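Local structure of Rho-class glutathione S-transferase (Laternula elliptica, 3QAV) at residues 40-45 against 223-228; 106-109 against 114-117; 120-125 against 185-190; 126-131 against 189-194; 179-184 against 217-222. The protein probably catalyses the transfer of glutathione to electrophilic compounds, as glutathione S-transferases do, and binds glutathione as a dimeric cytosolic enzyme. One frame throughout, in Å; residues are numbered along the deposited sequence.

Contact 1. Residues 40-45 against 223-228; sequences KVLLVL and VKTMPP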
# COMPACT_ATOMS: atom_id res chain seq x y z
N LYS A 40 0.32 12.90 5.10
CA LYS A 40 0.89 12.78 3.76
C LYS A 40 0.29 13.82 2.83
O LYS A 40 1.00 14.55 2.13
CB LYS A 40 0.61 11.38 3.19
CG LYS A 40 1.47 10.26 3.74
CD LYS A 40 0.88 8.89 3.39
CE LYS A 40 0.79 8.65 1.88
NZ LYS A 40 0.16 7.33 1.53
N VAL A 41 -1.04 13.89 2.84
CA VAL A 41 -1.76 14.83 2.00
C VAL A 41 -1.44 16.30 2.31
O VAL A 41 -1.22 17.09 1.40
CB VAL A 41 -3.30 14.59 2.10
CG1 VAL A 41 -4.04 15.64 1.28
CG2 VAL A 41 -3.63 13.19 1.56
N LEU A 42 -1.41 16.65 3.60
CA LEU A 42 -1.12 18.03 3.98
C LEU A 42 0.29 18.43 3.57
O LEU A 42 0.52 19.57 3.16
CB LEU A 42 -1.29 18.20 5.49
CG LEU A 42 -2.69 17.91 6.07
CD1 LEU A 42 -2.68 18.14 7.58
CD2 LEU A 42 -3.73 18.80 5.40
N LEU A 43 1.23 17.50 3.69
CA LEU A 43 2.62 17.77 3.33
C LEU A 43 2.76 18.04 1.84
O LEU A 43 3.47 18.95 1.44
CB LEU A 43 3.51 16.59 3.73
CG LEU A 43 3.91 16.53 5.21
CD1 LEU A 43 4.86 15.36 5.43
CD2 LEU A 43 4.59 17.83 5.61
N VAL A 44 2.10 17.23 1.02
CA VAL A 44 2.16 17.44 -0.43
C VAL A 44 1.60 18.81 -0.78
O VAL A 44 2.20 19.55 -1.56
CB VAL A 44 1.35 16.37 -1.19
CG1 VAL A 44 1.26 16.74 -2.67
CG2 VAL A 44 2.00 15.02 -1.03
N LEU A 45 0.44 19.15 -0.22
CA LEU A 45 -0.18 20.45 -0.49
C LEU A 45 0.72 21.61 -0.06
O LEU A 45 0.90 22.56 -0.82
CB LEU A 45 -1.52 20.55 0.25
CG LEU A 45 -2.69 19.70 -0.27
CD1 LEU A 45 -3.80 19.67 0.78
CD2 LEU A 45 -3.20 20.27 -1.60
N VAL A 223 6.58 21.67 10.30
CA VAL A 223 6.19 22.42 11.50
C VAL A 223 4.72 22.80 11.39
O VAL A 223 3.97 22.68 12.36
CB VAL A 223 7.02 23.72 11.64
CG1 VAL A 223 6.52 24.52 12.84
CG2 VAL A 223 8.48 23.38 11.82
N LYS A 224 4.32 23.24 10.20
CA LYS A 224 2.94 23.64 9.94
C LYS A 224 1.93 22.49 9.98
O LYS A 224 0.75 22.71 10.22
CB LYS A 224 2.84 24.31 8.56
CG LYS A 224 3.64 25.59 8.40
CD LYS A 224 3.35 26.24 7.05
CE LYS A 224 3.85 27.68 6.99
NZ LYS A 224 5.31 27.77 7.24
N THR A 225 2.40 21.27 9.76
CA THR A 225 1.47 20.16 9.75
C THR A 225 1.58 19.16 10.90
O THR A 225 1.08 18.05 10.79
CB THR A 225 1.58 19.40 8.43
OG1 THR A 225 2.94 19.01 8.22
CG2 THR A 225 1.11 20.30 7.28
N MET A 226 2.24 19.54 11.99
CA MET A 226 2.34 18.63 13.13
C MET A 226 0.90 18.35 13.58
O MET A 226 0.05 19.24 13.52
CB MET A 226 3.13 19.27 14.28
CG MET A 226 4.62 19.51 14.01
SD MET A 226 5.58 17.99 13.75
CE MET A 226 5.57 17.28 15.40
N PRO A 227 0.61 17.11 14.00
CA PRO A 227 -0.74 16.75 14.46
C PRO A 227 -1.17 17.70 15.58
O PRO A 227 -0.57 17.72 16.65
CB PRO A 227 -0.56 15.32 14.95
CG PRO A 227 0.49 14.78 14.02
CD PRO A 227 1.49 15.92 13.95
N PRO A 228 -2.23 18.48 15.35
CA PRO A 228 -2.71 19.43 16.36
C PRO A 228 -2.91 18.94 17.79
O PRO A 228 -2.64 19.70 18.72
CB PRO A 228 -3.99 19.99 15.75
CG PRO A 228 -4.38 18.99 14.70
CD PRO A 228 -3.06 18.57 14.13
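Thr225 presents both branches of its side chain to helix 36-47, and Leu42 and Leu43 receive one each. Its methyl CG2 lies 3.7 Å from Leu42 CB, at the root of the leucine, so even a short branch reaches the flank of the helix. Leu43 sets off alongside the interface and only its end turns in, bringing CD2 to 3.3 Å from Thr225 OG1. With chi1 at 55°, OG1 sits between the backbone N and the carbonyl carbon of Thr225, while CG2 is anti to that carbonyl and faces Leu42. All three residues are buried, and this is the tight part. On the other side Val223 and Lys224 face solvent; the lysine chain leads its ammonium away from Leu42 and Leu43, though it brushes Gln46 one turn on, and Pro228 is likewise exposed. Behind the leucines, Val44 and Lys40 turn elsewhere, so helix 36-47 is packed between helix 91-101 of its own thioredoxin-like domain and helix 183-197 of the helical domain. The buried hydroxyl is satisfied without help from the leucines: OG1 bonds to the indole NE1 of Trp39, on the opposite helix 36-47, and to Thr221 O on its own side. Threonine thus suits the place twice over in a mixed contact: van der Waals touch alone with the leucines, a polar tie to helix 36-47 through the indole.

Contact 2. Residues 106-109 against 114-117; sequences PLFP and IRAK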
# COMPACT_ATOMS: atom_id res chain seq x y z
N PRO A 106 7.51 19.95 -8.50
CA PRO A 106 7.62 18.48 -8.53
C PRO A 106 8.24 17.80 -7.31
O PRO A 106 9.29 18.21 -6.83
CB PRO A 106 8.43 18.22 -9.81
CG PRO A 106 9.30 19.44 -9.90
CD PRO A 106 8.33 20.55 -9.57
N LEU A 107 7.56 16.77 -6.81
CA LEU A 107 8.06 16.01 -5.67
C LEU A 107 8.76 14.76 -6.18
O LEU A 107 9.11 13.87 -5.40
CB LEU A 107 6.91 15.64 -4.72
CG LEU A 107 6.29 16.84 -3.99
CD1 LEU A 107 5.22 16.38 -3.00
CD2 LEU A 107 7.39 17.60 -3.26
N PHE A 108 8.95 14.70 -7.50
CA PHE A 108 9.65 13.59 -8.15
C PHE A 108 10.69 14.22 -9.09
O PHE A 108 10.43 15.26 -9.71
CB PHE A 108 8.72 12.75 -9.02
CG PHE A 108 7.86 11.78 -8.26
CD1 PHE A 108 6.64 12.18 -7.74
CD2 PHE A 108 8.24 10.45 -8.13
CE1 PHE A 108 5.80 11.28 -7.11
CE2 PHE A 108 7.41 9.53 -7.51
CZ PHE A 108 6.18 9.95 -6.99
N PRO A 109 11.89 13.62 -9.19
CA PRO A 109 12.90 14.18 -10.10
C PRO A 109 12.44 13.81 -11.51
O PRO A 109 11.43 13.13 -11.67
CB PRO A 109 14.17 13.46 -9.67
CG PRO A 109 13.66 12.13 -9.19
CD PRO A 109 12.46 12.53 -8.38
N ILE A 114 15.85 7.48 -11.52
CA ILE A 114 15.84 8.01 -10.16
C ILE A 114 14.42 7.98 -9.59
O ILE A 114 14.23 7.70 -8.41
CB ILE A 114 16.41 9.44 -10.11
CG1 ILE A 114 17.83 9.46 -10.69
CG2 ILE A 114 16.45 9.93 -8.66
CD1 ILE A 114 18.49 10.83 -10.68
N ARG A 115 13.43 8.27 -10.44
CA ARG A 115 12.03 8.26 -10.02
C ARG A 115 11.66 6.87 -9.51
O ARG A 115 10.89 6.72 -8.56
CB ARG A 115 11.10 8.62 -11.18
CG ARG A 115 11.17 10.06 -11.64
CD ARG A 115 10.39 10.23 -12.95
NE ARG A 115 8.96 10.07 -12.75
CZ ARG A 115 8.13 11.06 -12.43
NH1 ARG A 115 6.84 10.82 -12.26
NH2 ARG A 115 8.60 12.30 -12.30
N ALA A 116 12.22 5.85 -10.16
CA ALA A 116 11.96 4.47 -9.78
C ALA A 116 12.36 4.24 -8.33
O ALA A 116 11.67 3.54 -7.58
CB ALA A 116 12.72 3.52 -10.71
N LYS A 117 13.48 4.83 -7.92
CA LYS A 117 13.92 4.68 -6.54
C LYS A 117 13.01 5.43 -5.57
O LYS A 117 12.80 4.98 -4.44
CB LYS A 117 15.37 5.15 -6.38
CG LYS A 117 15.83 5.26 -4.93
CD LYS A 117 15.71 3.93 -4.19
CE LYS A 117 16.65 2.89 -4.78
NZ LYS A 117 18.06 3.39 -4.74
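Arg115 lays one face of its guanidinium over the stem of Phe108, with NH2 only 3.3 Å from Phe108 CB. The ring itself is met obliquely, its plane 27° from that of the guanidinium, so the overlap is at the CB end of the side chain and is not a flat stack. The same nitrogen donates to the backbone: Arg115 NH2 to Pro109 O measures 3.0 Å, with the oxygen at the edge of the guanidinium, slightly tilted from its plane, and the donor almost in line with the C=O bond. A bend at chi3 (68°) curls the arginine round this oxygen, so that CG, 3.1 Å from Pro109 O, touches it as well as NH2. Arginine suits the place because its aliphatic part can lie along the loop while its several N-H groups serve different partners; NE forms a salt bridge with Glu100 of the second subunit. Nearer the surface, Pro109 CG packs on Ile114 CG2 at 3.6 Å, a rigid ring against the CG2 methyl of a beta-branched side chain that closes the turn between the loop and the first part of the helix. Phe108 is the buried member: its ring continues inward to Val118, Tyr119 and Met122. The loop 106-109 is the linker that leads from helix 91-101 into helix 112-124, and it is held on both sides, Leu107 N by Glu99 of the former helix and Leu107 by backbone bonding to Met183 at the start of helix 183-197, while Ala116 packs on Tyr97 of the second subunit.

Contact 3. Residues 120-125 against 185-190; sequences QRMFET and DVFFFP
Helices 112-124 and 183-197 bring the CA atoms of Met122 and Phe187 to 5.7 Å here, the backbone carrying Thr125 drawing similarly near Phe188. Met122 covers one face of the Phe187 ring: its CB stands 4.2 Å from the ring centroid, a CH-pi contact. Its sulfur lies farther above the same face, a Met-aromatic contact. A bend at chi3 (59°) then folds the methyl down, placing CE 3.5 Å from Phe187 CZ; a flexible thioether can follow a ring in this way. Thr125 works at the edge, with OG1 3.8 Å from Phe187 CB and CG2 4.1 Å from Phe188 CB. Its hydroxyl donates to Met122 O at 2.6 Å, which pins the methyl toward the two phenylalanines. With a valine here, Met122 O would probably lose its hydroxyl donor and the branch would be free to turn from the two phenylalanines. Arg121 grips Glu124 OE1 with NE and NH1, and Glu124 also pairs with Arg75 of the second subunit. Phe187, in cation-pi contact with Lys40, has its side chain about 6 Å from that of the glutathione-binding Ser91, which places this in the core of the GST helical domain where it borders the thioredoxin-like domain, near the glutathione site.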
# COMPACT_ATOMS: atom_id res chain seq x y z
N GLN A 120 10.09 3.28 -5.19
CA GLN A 120 10.48 2.15 -4.34
C GLN A 120 10.38 2.51 -2.85
O GLN A 120 9.74 1.81 -2.07
CB GLN A 120 11.91 1.70 -4.67
CG GLN A 120 12.53 0.77 -3.61
CD GLN A 120 11.89 -0.62 -3.54
OE1 GLN A 120 11.97 -1.31 -2.52
NE2 GLN A 120 11.27 -1.04 -4.64
N ARG A 121 11.02 3.62 -2.46
CA ARG A 121 10.99 4.04 -1.06
C ARG A 121 9.57 4.34 -0.57
O ARG A 121 9.19 3.92 0.52
CB ARG A 121 11.90 5.25 -0.86
CG ARG A 121 13.39 4.96 -1.10
CD ARG A 121 14.02 4.16 0.04
NE ARG A 121 13.98 2.71 -0.14
CZ ARG A 121 14.96 1.98 -0.66
NH1 ARG A 121 14.82 0.66 -0.78
NH2 ARG A 121 16.09 2.56 -1.07
N MET A 122 8.78 5.06 -1.37
CA MET A 122 7.40 5.38 -1.01
C MET A 122 6.59 4.17 -0.55
O MET A 122 6.11 4.12 0.58
CB MET A 122 6.67 5.99 -2.21
CG MET A 122 7.02 7.41 -2.55
SD MET A 122 6.38 7.82 -4.19
CE MET A 122 4.63 7.52 -3.98
N PHE A 123 6.45 3.20 -1.45
CA PHE A 123 5.67 2.00 -1.18
C PHE A 123 6.29 1.03 -0.18
O PHE A 123 5.57 0.27 0.46
CB PHE A 123 5.35 1.32 -2.52
CG PHE A 123 4.61 2.24 -3.48
CD1 PHE A 123 5.19 2.66 -4.67
CD2 PHE A 123 3.35 2.74 -3.14
CE1 PHE A 123 4.54 3.57 -5.51
CE2 PHE A 123 2.70 3.65 -3.96
CZ PHE A 123 3.29 4.07 -5.15
N GLU A 124 7.60 1.08 -0.02
CA GLU A 124 8.26 0.21 0.95
C GLU A 124 7.93 0.67 2.37
O GLU A 124 8.00 -0.12 3.32
CB GLU A 124 9.77 0.21 0.72
CG GLU A 124 10.54 -0.76 1.61
CD GLU A 124 12.03 -0.74 1.33
OE1 GLU A 124 12.43 -0.15 0.30
OE2 GLU A 124 12.80 -1.32 2.12
N THR A 125 7.56 1.94 2.53
CA THR A 125 7.24 2.47 3.86
C THR A 125 6.11 1.72 4.55
O THR A 125 5.95 1.82 5.77
CB THR A 125 6.84 3.97 3.82
OG1 THR A 125 5.59 4.12 3.13
CG2 THR A 125 7.90 4.79 3.14
N ASP A 185 9.77 11.06 1.07
CA ASP A 185 9.86 11.62 2.42
C ASP A 185 8.48 11.95 2.97
O ASP A 185 8.26 11.94 4.19
CB ASP A 185 10.74 12.86 2.42
CG ASP A 185 12.17 12.53 2.04
OD1 ASP A 185 12.56 12.80 0.88
OD2 ASP A 185 12.89 11.99 2.91
N VAL A 186 7.54 12.22 2.08
CA VAL A 186 6.18 12.53 2.47
C VAL A 186 5.57 11.28 3.12
O VAL A 186 4.81 11.36 4.09
CB VAL A 186 5.33 12.91 1.23
CG1 VAL A 186 3.86 12.86 1.57
CG2 VAL A 186 5.72 14.30 0.75
N PHE A 187 5.91 10.12 2.56
CA PHE A 187 5.39 8.86 3.07
C PHE A 187 6.16 8.40 4.30
O PHE A 187 5.59 7.89 5.26
CB PHE A 187 5.50 7.77 2.00
CG PHE A 187 4.48 7.88 0.89
CD1 PHE A 187 4.32 9.06 0.19
CD2 PHE A 187 3.68 6.78 0.55
CE1 PHE A 187 3.38 9.16 -0.84
CE2 PHE A 187 2.74 6.87 -0.47
CZ PHE A 187 2.59 8.06 -1.17
N PHE A 188 7.47 8.58 4.26
CA PHE A 188 8.34 8.11 5.34
C PHE A 188 8.29 8.87 6.66
O PHE A 188 8.01 8.29 7.70
CB PHE A 188 9.78 8.07 4.84
CG PHE A 188 10.76 7.49 5.82
CD1 PHE A 188 10.61 6.19 6.28
CD2 PHE A 188 11.83 8.25 6.27
CE1 PHE A 188 11.52 5.64 7.17
CE2 PHE A 188 12.75 7.71 7.17
CZ PHE A 188 12.60 6.40 7.62
N PHE A 189 8.57 10.16 6.61
CA PHE A 189 8.60 10.98 7.81
C PHE A 189 7.44 10.83 8.79
O PHE A 189 7.65 10.63 9.98
CB PHE A 189 8.75 12.45 7.43
CG PHE A 189 8.71 13.36 8.61
CD1 PHE A 189 9.82 13.49 9.44
CD2 PHE A 189 7.55 14.05 8.93
CE1 PHE A 189 9.77 14.29 10.57
CE2 PHE A 189 7.48 14.85 10.05
CZ PHE A 189 8.59 14.97 10.87
N PRO A 190 6.19 10.96 8.31
CA PRO A 190 5.07 10.81 9.25
C PRO A 190 5.20 9.55 10.10
O PRO A 190 4.86 9.55 11.29
CB PRO A 190 3.86 10.78 8.33
CG PRO A 190 4.27 11.74 7.24
CD PRO A 190 5.71 11.32 6.96

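Contact 4. Residues 126-131 against 189-194; sequences SNISTN and FPMVAL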
# COMPACT_ATOMS: atom_id res chain seq x y z
N SER A 126 5.32 0.97 3.78
CA SER A 126 4.21 0.22 4.36
C SER A 126 4.71 -0.85 5.33
O SER A 126 3.99 -1.22 6.26
CB SER A 126 3.36 -0.44 3.26
OG SER A 126 3.95 -1.66 2.84
N ASN A 127 5.92 -1.33 5.11
CA ASN A 127 6.53 -2.34 5.99
C ASN A 127 6.76 -1.80 7.40
O ASN A 127 6.90 -2.57 8.34
CB ASN A 127 7.88 -2.80 5.44
CG ASN A 127 7.75 -3.69 4.24
OD1 ASN A 127 7.08 -4.72 4.30
ND2 ASN A 127 8.40 -3.31 3.15
N ILE A 128 6.84 -0.49 7.52
CA ILE A 128 7.06 0.13 8.82
C ILE A 128 5.81 -0.06 9.65
O ILE A 128 5.89 -0.39 10.83
CB ILE A 128 7.39 1.63 8.68
CG1 ILE A 128 8.69 1.79 7.89
CG2 ILE A 128 7.50 2.27 10.07
CD1 ILE A 128 9.06 3.24 7.58
N SER A 129 4.66 0.16 9.03
CA SER A 129 3.39 -0.01 9.73
C SER A 129 3.29 -1.44 10.25
O SER A 129 3.02 -1.67 11.42
CB SER A 129 2.21 0.24 8.77
OG SER A 129 2.19 1.57 8.30
N THR A 130 3.52 -2.40 9.37
CA THR A 130 3.42 -3.80 9.73
C THR A 130 4.48 -4.31 10.71
O THR A 130 4.15 -4.93 11.71
CB THR A 130 3.46 -4.68 8.48
OG1 THR A 130 4.70 -4.50 7.80
CG2 THR A 130 2.32 -4.31 7.54
N ASN A 131 5.75 -4.03 10.42
CA ASN A 131 6.82 -4.52 11.29
C ASN A 131 7.10 -3.70 12.54
O ASN A 131 7.56 -4.25 13.54
CB ASN A 131 8.10 -4.70 10.48
CG ASN A 131 7.91 -5.61 9.28
OD1 ASN A 131 7.17 -6.58 9.35
ND2 ASN A 131 8.59 -5.29 8.18
N PHE A 189 8.57 10.16 6.61
CA PHE A 189 8.60 10.98 7.81
C PHE A 189 7.44 10.83 8.79
O PHE A 189 7.65 10.63 9.98
CB PHE A 189 8.75 12.45 7.43
CG PHE A 189 8.71 13.36 8.61
CD1 PHE A 189 9.82 13.49 9.44
CD2 PHE A 189 7.55 14.05 8.93
CE1 PHE A 189 9.77 14.29 10.57
CE2 PHE A 189 7.48 14.85 10.05
CZ PHE A 189 8.59 14.97 10.87
N PRO A 190 6.19 10.96 8.31
CA PRO A 190 5.07 10.81 9.25
C PRO A 190 5.20 9.55 10.10
O PRO A 190 4.86 9.55 11.29
CB PRO A 190 3.86 10.78 8.33
CG PRO A 190 4.27 11.74 7.24
CD PRO A 190 5.71 11.32 6.96
N MET A 191 5.68 8.48 9.49
CA MET A 191 5.83 7.23 10.20
C MET A 191 6.93 7.35 11.25
O MET A 191 6.81 6.79 12.34
CB MET A 191 6.12 6.10 9.22
CG MET A 191 4.93 5.83 8.31
SD MET A 191 5.20 4.46 7.19
CE MET A 191 4.45 3.14 8.10
N VAL A 192 7.99 8.08 10.92
CA VAL A 192 9.08 8.27 11.89
C VAL A 192 8.61 9.19 13.03
O VAL A 192 8.90 8.94 14.20
CB VAL A 192 10.33 8.86 11.21
CG1 VAL A 192 11.42 9.11 12.26
CG2 VAL A 192 10.86 7.89 10.15
N ALA A 193 7.89 10.26 12.69
CA ALA A 193 7.38 11.20 13.69
C ALA A 193 6.47 10.47 14.68
O ALA A 193 6.49 10.74 15.89
CB ALA A 193 6.61 12.33 13.02
N LEU A 194 5.68 9.54 14.15
CA LEU A 194 4.77 8.75 14.96
C LEU A 194 5.59 7.88 15.91
O LEU A 194 5.26 7.74 17.09
CB LEU A 194 3.91 7.86 14.06
CG LEU A 194 2.79 7.03 14.69
CD1 LEU A 194 1.68 7.95 15.19
CD2 LEU A 194 2.23 6.07 13.66
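No ring or amide lies between Met191 and Ile128, which meet through aliphatic carbon and sulfur; the flat groups stand around them. Ile128 also touches Trp165 and Glu161 of helix 148-172, and two residues before Met191 the Phe189 ring meets that of Trp39 edge-to-face. Within the pair, Met191 crosses Ile128 obliquely, its SD 3.9 Å from Ile128 CB and 4.1 Å from Ile128 CD1, so the sulfur lies beside the isoleucine from its root to its tip. Ile128 CG2 adds a looser touch, 4.2 Å from Met191 CB. With chi2 at -177° the methionine reaches straight out from its helix, and its methyl turns toward Ile128 and Ser129 in a position that is doubtful, being too close to the Ser129 hydroxyl in the model. A long, unbranched methionine suits the span between two helices whose nearest CA atoms, those of Ile128 and Met191, are 7.3 Å apart, and the branched isoleucine offers it a broad flank. On the far side of helix 126-131, Thr130 OG1 donates to Asn127 O at 3.0 Å, approaching from the same face of the carbonyl as Asn131 N, while Asn127 packs on Arg75 of the second subunit. Sulfur and aliphatic carbon filling the gap between neighbouring helices is the interior of the all-helical C-terminal domain of the GST fold.

Contact 5. Residues 179-184 against 217-222; sequences KEFTMA and MDRPTI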
# COMPACT_ATOMS: atom_id res chain seq x y z
N LYS A 179 19.20 12.75 -2.42
CA LYS A 179 19.77 13.84 -1.64
C LYS A 179 18.84 15.06 -1.64
O LYS A 179 19.21 16.14 -1.17
CB LYS A 179 21.15 14.22 -2.18
CG LYS A 179 22.20 13.16 -1.94
CD LYS A 179 23.54 13.55 -2.55
CE LYS A 179 24.57 12.44 -2.35
NZ LYS A 179 24.81 12.17 -0.90
N GLU A 180 17.64 14.87 -2.18
CA GLU A 180 16.63 15.92 -2.23
C GLU A 180 15.32 15.42 -1.63
O GLU A 180 15.04 14.22 -1.62
CB GLU A 180 16.37 16.35 -3.69
CG GLU A 180 17.35 17.35 -4.26
CD GLU A 180 17.00 17.73 -5.70
OE1 GLU A 180 15.80 17.90 -6.00
OE2 GLU A 180 17.92 17.86 -6.52
N PHE A 181 14.52 16.35 -1.13
CA PHE A 181 13.22 16.03 -0.56
C PHE A 181 12.34 15.55 -1.74
O PHE A 181 12.35 16.16 -2.80
CB PHE A 181 12.62 17.28 0.07
CG PHE A 181 11.21 17.11 0.55
CD1 PHE A 181 10.95 16.74 1.87
CD2 PHE A 181 10.13 17.34 -0.31
CE1 PHE A 181 9.63 16.59 2.33
CE2 PHE A 181 8.82 17.19 0.13
CZ PHE A 181 8.57 16.82 1.46
N THR A 182 11.61 14.46 -1.54
CA THR A 182 10.75 13.92 -2.60
C THR A 182 9.50 13.29 -2.00
O THR A 182 9.33 13.27 -0.78
CB THR A 182 11.47 12.83 -3.43
OG1 THR A 182 11.76 11.71 -2.58
CG2 THR A 182 12.77 13.37 -4.00
N MET A 183 8.62 12.77 -2.86
CA MET A 183 7.39 12.14 -2.40
C MET A 183 7.69 11.05 -1.37
O MET A 183 6.88 10.81 -0.48
CB MET A 183 6.61 11.53 -3.58
CG MET A 183 5.22 11.04 -3.20
SD MET A 183 4.12 12.38 -2.68
CE MET A 183 3.62 13.06 -4.26
N ALA A 184 8.84 10.40 -1.50
CA ALA A 184 9.22 9.34 -0.57
C ALA A 184 9.29 9.83 0.88
O ALA A 184 8.91 9.11 1.81
CB ALA A 184 10.57 8.74 -0.96
N MET A 217 12.01 17.87 11.17
CA MET A 217 11.22 18.57 12.19
C MET A 217 11.46 20.08 12.16
O MET A 217 10.69 20.84 12.73
CB MET A 217 11.55 18.06 13.58
CG MET A 217 10.79 16.81 13.96
SD MET A 217 9.02 17.11 14.02
CE MET A 217 8.88 17.91 15.64
N ASP A 218 12.53 20.50 11.50
CA ASP A 218 12.84 21.92 11.39
C ASP A 218 12.35 22.48 10.05
O ASP A 218 12.38 23.68 9.82
CB ASP A 218 14.35 22.15 11.57
CG ASP A 218 14.80 22.00 13.03
OD1 ASP A 218 14.22 22.69 13.90
OD2 ASP A 218 15.73 21.21 13.31
N ARG A 219 11.88 21.61 9.17
CA ARG A 219 11.37 22.02 7.87
C ARG A 219 10.03 22.72 8.09
O ARG A 219 9.10 22.14 8.65
CB ARG A 219 11.22 20.79 6.98
CG ARG A 219 11.11 21.07 5.50
CD ARG A 219 11.00 19.75 4.72
NE ARG A 219 10.73 19.99 3.31
CZ ARG A 219 11.65 20.31 2.41
NH1 ARG A 219 11.30 20.52 1.15
NH2 ARG A 219 12.93 20.39 2.77
N PRO A 220 9.91 23.99 7.66
CA PRO A 220 8.67 24.76 7.83
C PRO A 220 7.34 24.07 7.51
O PRO A 220 6.37 24.23 8.26
CB PRO A 220 8.91 26.01 6.98
CG PRO A 220 9.95 25.57 5.98
CD PRO A 220 10.86 24.72 6.80
N THR A 221 7.28 23.30 6.42
CA THR A 221 6.05 22.61 6.04
C THR A 221 5.66 21.54 7.05
O THR A 221 4.47 21.27 7.25
CB THR A 221 6.16 21.95 4.65
OG1 THR A 221 7.28 21.04 4.64
CG2 THR A 221 6.36 23.00 3.57
N ILE A 222 6.66 20.91 7.67
CA ILE A 222 6.40 19.88 8.67
C ILE A 222 5.92 20.57 9.95
O ILE A 222 4.99 20.11 10.59
CB ILE A 222 7.67 19.02 8.99
CG1 ILE A 222 7.90 17.95 7.92
CG2 ILE A 222 7.48 18.29 10.32
CD1 ILE A 222 8.38 18.48 6.60
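The loop leading into helix 183-197 carries an aromatic residue, Phe181, that receives the cationic end of Arg219, the N-cap residue of helix 220-224, in a stacked cation-pi pair. The guanidinium lies flat on one face of the ring, planes 7° apart, with Arg219 CZ 4.0 Å from the ring centroid. It is displaced toward the substituted side: Arg219 NH1 is 3.5 Å from Phe181 CG, and Arg219 NE is 3.6 Å from Phe181 CD1. An arginine extended from CG to NE, with CG anti to the backbone N (chi1 -162°), carries the charge across from its distant backbone. Phe181 precedes the N-cap Thr182, whose OG1 takes a weak bond from Ala184 N and whose own N is bound by Asp185 OD1; this follows the Thr-x-x-Asp capping-box sequence known from GSTs, and Phe181 touching Val186 fits the hydrophobic staple that accompanies it. Arg219 NE also forms a salt bridge with Glu47 of helix 36-47, which would help to fix the rotation of the guanidinium. Replacing Arg219 with an alanine is likely to uncover this face of Phe181 and leave Glu47 without its cationic mate. Thr221 OG1 binds the same OE1 of Glu47, whose side chain also touches Phe181.

Contacts 1, 3 and 4 are buried, 2 is partly so, and 5 lies at the surface. Contacts 3, 4 and 5 all draw on helix 183-197 or its approach, with Phe189 and Pro190 common to 3 and 4, while 1 and 5 share helix 220-224. The chemistry shifts outward: carbon, sulfur and aromatic faces fill the interior, with threonine hydroxyls bonded to neighbouring groups, whereas the two outer contacts each rely on an arginine, one bonded to a loop carbonyl and one stacked on a ring, and each paired with a glutamate elsewhere. Met122 joins contacts 2 and 3 through Phe108, and Leu43 against Pro190 ties contact 1 to the same core. Contacts 2, 3 and 4 also border the second subunit.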